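Local coordinates for salicylic acid-binding protein 2 (Nicotiana tabacum, PDB 1XKL) that hydrolyses methyl salicylate to salicylic acid and methanol, a step in the signalling that activates systemic acquired resistance in tobacco, at residues His6-His11 and Val75-His80. Numbering follows the deposited sequence.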
ATOM      1  N   HIS A   6     -26.176  36.141 -15.283  1.00 24.13           N
ATOM      2  CA  HIS A   6     -25.651  35.028 -14.509  1.00 22.50           C
ATOM      3  C   HIS A   6     -25.323  33.839 -15.412  1.00 21.11           C
ATOM      4  O   HIS A   6     -26.215  33.233 -16.002  1.00 22.57           O
ATOM      5  CB  HIS A   6     -26.673  34.618 -13.447  1.00 21.00           C
ATOM      6  CG  HIS A   6     -26.165  33.602 -12.474  1.00 20.43           C
ATOM      7  ND1 HIS A   6     -26.957  33.068 -11.479  1.00 22.05           N
ATOM      8  CD2 HIS A   6     -24.953  33.011 -12.343  1.00 20.10           C
ATOM      9  CE1 HIS A   6     -26.259  32.192 -10.782  1.00 21.35           C
ATOM     10  NE2 HIS A   6     -25.038  32.138 -11.285  1.00 20.80           N
ATOM     11  N   PHE A   7     -24.033  33.530 -15.518  1.00 18.72           N
ATOM     12  CA  PHE A   7     -23.544  32.418 -16.322  1.00 17.82           C
ATOM     13  C   PHE A   7     -23.370  31.171 -15.454  1.00 17.82           C
ATOM     14  O   PHE A   7     -22.635  31.192 -14.469  1.00 15.69           O
ATOM     15  CB  PHE A   7     -22.198  32.772 -16.960  1.00 18.06           C
ATOM     16  CG  PHE A   7     -22.308  33.646 -18.177  1.00 19.92           C
ATOM     17  CD1 PHE A   7     -22.549  33.088 -19.430  1.00 21.71           C
ATOM     18  CD2 PHE A   7     -22.181  35.027 -18.072  1.00 19.63           C
ATOM     19  CE1 PHE A   7     -22.664  33.895 -20.564  1.00 23.63           C
ATOM     20  CE2 PHE A   7     -22.295  35.847 -19.199  1.00 22.27           C
ATOM     21  CZ  PHE A   7     -22.535  35.280 -20.447  1.00 22.63           C
ATOM     22  N   VAL A   8     -24.060  30.094 -15.820  1.00 17.32           N
ATOM     23  CA  VAL A   8     -23.966  28.836 -15.098  1.00 15.66           C
ATOM     24  C   VAL A   8     -23.152  27.909 -15.977  1.00 17.05           C
ATOM     25  O   VAL A   8     -23.614  27.477 -17.041  1.00 17.58           O
ATOM     26  CB  VAL A   8     -25.356  28.249 -14.846  1.00 18.08           C
ATOM     27  CG1 VAL A   8     -25.243  26.856 -14.249  1.00 15.92           C
ATOM     28  CG2 VAL A   8     -26.130  29.175 -13.908  1.00 15.57           C
ATOM     29  N   LEU A   9     -21.934  27.612 -15.531  1.00 14.10           N
ATOM     30  CA  LEU A   9     -21.023  26.770 -16.291  1.00 12.32           C
ATOM     31  C   LEU A   9     -21.072  25.318 -15.826  1.00 12.58           C
ATOM     32  O   LEU A   9     -20.866  25.014 -14.657  1.00 12.99           O
ATOM     33  CB  LEU A   9     -19.600  27.331 -16.189  1.00 10.99           C
ATOM     34  CG  LEU A   9     -19.434  28.836 -16.455  1.00 12.50           C
ATOM     35  CD1 LEU A   9     -17.940  29.185 -16.463  1.00 13.35           C
ATOM     36  CD2 LEU A   9     -20.060  29.211 -17.798  1.00  9.37           C
ATOM     37  N   VAL A  10     -21.347  24.428 -16.770  1.00 12.08           N
ATOM     38  CA  VAL A  10     -21.474  23.005 -16.485  1.00 11.23           C
ATOM     39  C   VAL A  10     -20.416  22.211 -17.220  1.00 11.98           C
ATOM     40  O   VAL A  10     -20.419  22.129 -18.454  1.00 11.16           O
ATOM     41  CB  VAL A  10     -22.857  22.522 -16.899  1.00 13.75           C
ATOM     42  CG1 VAL A  10     -23.090  21.100 -16.435  1.00 12.64           C
ATOM     43  CG2 VAL A  10     -23.905  23.472 -16.346  1.00 12.73           C
ATOM     44  N   HIS A  11     -19.521  21.615 -16.439  1.00 10.22           N
ATOM     45  CA  HIS A  11     -18.413  20.820 -16.955  1.00 11.80           C
ATOM     46  C   HIS A  11     -18.849  19.492 -17.583  1.00 12.21           C
ATOM     47  O   HIS A  11     -20.001  19.074 -17.452  1.00 14.75           O
ATOM     48  CB  HIS A  11     -17.424  20.542 -15.820  1.00 11.13           C
ATOM     49  CG  HIS A  11     -17.989  19.684 -14.734  1.00 10.72           C
ATOM     50  ND1 HIS A  11     -18.115  18.316 -14.855  1.00 10.68           N
ATOM     51  CD2 HIS A  11     -18.503  20.002 -13.524  1.00 12.71           C
ATOM     52  CE1 HIS A  11     -18.681  17.828 -13.766  1.00 13.08           C
ATOM     53  NE2 HIS A  11     -18.927  18.830 -12.941  1.00 13.14           N
ATOM     54  N   VAL A  75     -30.781  32.928 -16.121  1.00 24.11           N
ATOM     55  CA  VAL A  75     -29.369  32.631 -16.307  1.00 21.91           C
ATOM     56  C   VAL A  75     -29.055  32.171 -17.722  1.00 21.29           C
ATOM     57  O   VAL A  75     -29.948  31.960 -18.539  1.00 21.52           O
ATOM     58  CB  VAL A  75     -28.888  31.520 -15.343  1.00 23.01           C
ATOM     59  CG1 VAL A  75     -29.291  31.842 -13.921  1.00 20.37           C
ATOM     60  CG2 VAL A  75     -29.451  30.175 -15.777  1.00 21.30           C
ATOM     61  N   ILE A  76     -27.766  32.026 -17.996  1.00 19.43           N
ATOM     62  CA  ILE A  76     -27.286  31.556 -19.280  1.00 17.76           C
ATOM     63  C   ILE A  76     -26.529  30.276 -18.965  1.00 16.45           C
ATOM     64  O   ILE A  76     -25.508  30.302 -18.263  1.00 15.18           O
ATOM     65  CB  ILE A  76     -26.321  32.572 -19.928  1.00 19.48           C
ATOM     66  CG1 ILE A  76     -27.050  33.894 -20.168  1.00 22.12           C
ATOM     67  CG2 ILE A  76     -25.775  32.020 -21.239  1.00 18.70           C
ATOM     68  CD1 ILE A  76     -26.135  35.054 -20.476  1.00 25.13           C
ATOM     69  N   LEU A  77     -27.043  29.156 -19.465  1.00 14.82           N
ATOM     70  CA  LEU A  77     -26.422  27.856 -19.229  1.00 14.03           C
ATOM     71  C   LEU A  77     -25.367  27.552 -20.276  1.00 16.97           C
ATOM     72  O   LEU A  77     -25.591  27.726 -21.478  1.00 19.62           O
ATOM     73  CB  LEU A  77     -27.479  26.743 -19.238  1.00 14.89           C
ATOM     74  CG  LEU A  77     -28.377  26.616 -18.007  1.00 17.69           C
ATOM     75  CD1 LEU A  77     -29.435  25.552 -18.234  1.00 18.24           C
ATOM     76  CD2 LEU A  77     -27.507  26.238 -16.810  1.00 16.40           C
ATOM     77  N   VAL A  78     -24.205  27.111 -19.818  1.00 13.79           N
ATOM     78  CA  VAL A  78     -23.135  26.757 -20.730  1.00 12.65           C
ATOM     79  C   VAL A  78     -22.695  25.347 -20.356  1.00 13.46           C
ATOM     80  O   VAL A  78     -22.167  25.112 -19.267  1.00 12.59           O
ATOM     81  CB  VAL A  78     -21.960  27.755 -20.631  1.00 13.11           C
ATOM     82  CG1 VAL A  78     -20.872  27.396 -21.647  1.00 11.40           C
ATOM     83  CG2 VAL A  78     -22.477  29.171 -20.905  1.00  9.52           C
ATOM     84  N   GLY A  79     -22.961  24.410 -21.260  1.00 13.19           N
ATOM     85  CA  GLY A  79     -22.615  23.026 -21.029  1.00 13.06           C
ATOM     86  C   GLY A  79     -21.506  22.554 -21.936  1.00 13.10           C
ATOM     87  O   GLY A  79     -21.545  22.736 -23.152  1.00 15.77           O
ATOM     88  N   HIS A  80     -20.504  21.933 -21.339  1.00 13.10           N
ATOM     89  CA  HIS A  80     -19.370  21.430 -22.087  1.00 12.85           C
ATOM     90  C   HIS A  80     -19.367  19.903 -22.117  1.00 12.75           C
ATOM     91  O   HIS A  80     -19.636  19.258 -21.099  1.00 12.57           O
ATOM     92  CB  HIS A  80     -18.081  21.947 -21.446  1.00 14.22           C
ATOM     93  CG  HIS A  80     -16.835  21.325 -22.000  1.00 13.22           C
ATOM     94  ND1 HIS A  80     -16.037  20.479 -21.266  1.00 16.18           N
ATOM     95  CD2 HIS A  80     -16.259  21.422 -23.223  1.00 15.69           C
ATOM     96  CE1 HIS A  80     -15.019  20.076 -22.013  1.00 15.19           C
ATOM     97  NE2 HIS A  80     -15.132  20.635 -23.203  1.00 12.75           N
TER
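Val78 O takes the shortest hydrogen bond between the strands, a nearly straight one 2.7 Å from Val10 N, with a weaker CA-H contact from Leu9 beside it. Val8 O accepts from Val78 N at 2.9 Å, again with a weaker CA-H contact, from Leu77. Ile76 N to His6 O, Val8 N to Ile76 O and His80 N to Val10 O complete five backbone bonds in parallel register, the strand axes turned 23° against each other. On one face Ile76 lies alongside Phe7: its CD1 sits over the ring, 26° off the normal, while Val78 CG2 comes to the ring edge. With CG anti to the carbonyl carbon (chi1 -79°), the Phe7 ring swings toward strand 75-80 and comes to lie against Ile76. Leu9 CD2 rests against Val78 CB at 3.7 Å. These are neighbouring inner strands of the six-stranded parallel sheet of an alpha/beta hydrolase; 75-80 runs directly into the nucleophile elbow, where Gly79, two residues before the catalytic Ser81, is the first glycine of the GxSxG motif. The other face carries Val8, whose CG1 presses tightly on Leu77 CD2 (3.5 Å) and whose CG2 meets Val75 CB and CG2. Helix 245-258 packs on Phe7, Ile76 and Val78, helix 83-93 on Leu77 and Val10. Val8 CG2 also lies over the rim of one face of the His6 ring, whose ND1, hydrogen-bonded to Glu73 as NE2 is to Thr35, has Val75 CG1 at 3.6 Å. At the active-site end His80 NE2 bonds to the backbone O of His238, the charge-relay histidine, and the two rings meet obliquely.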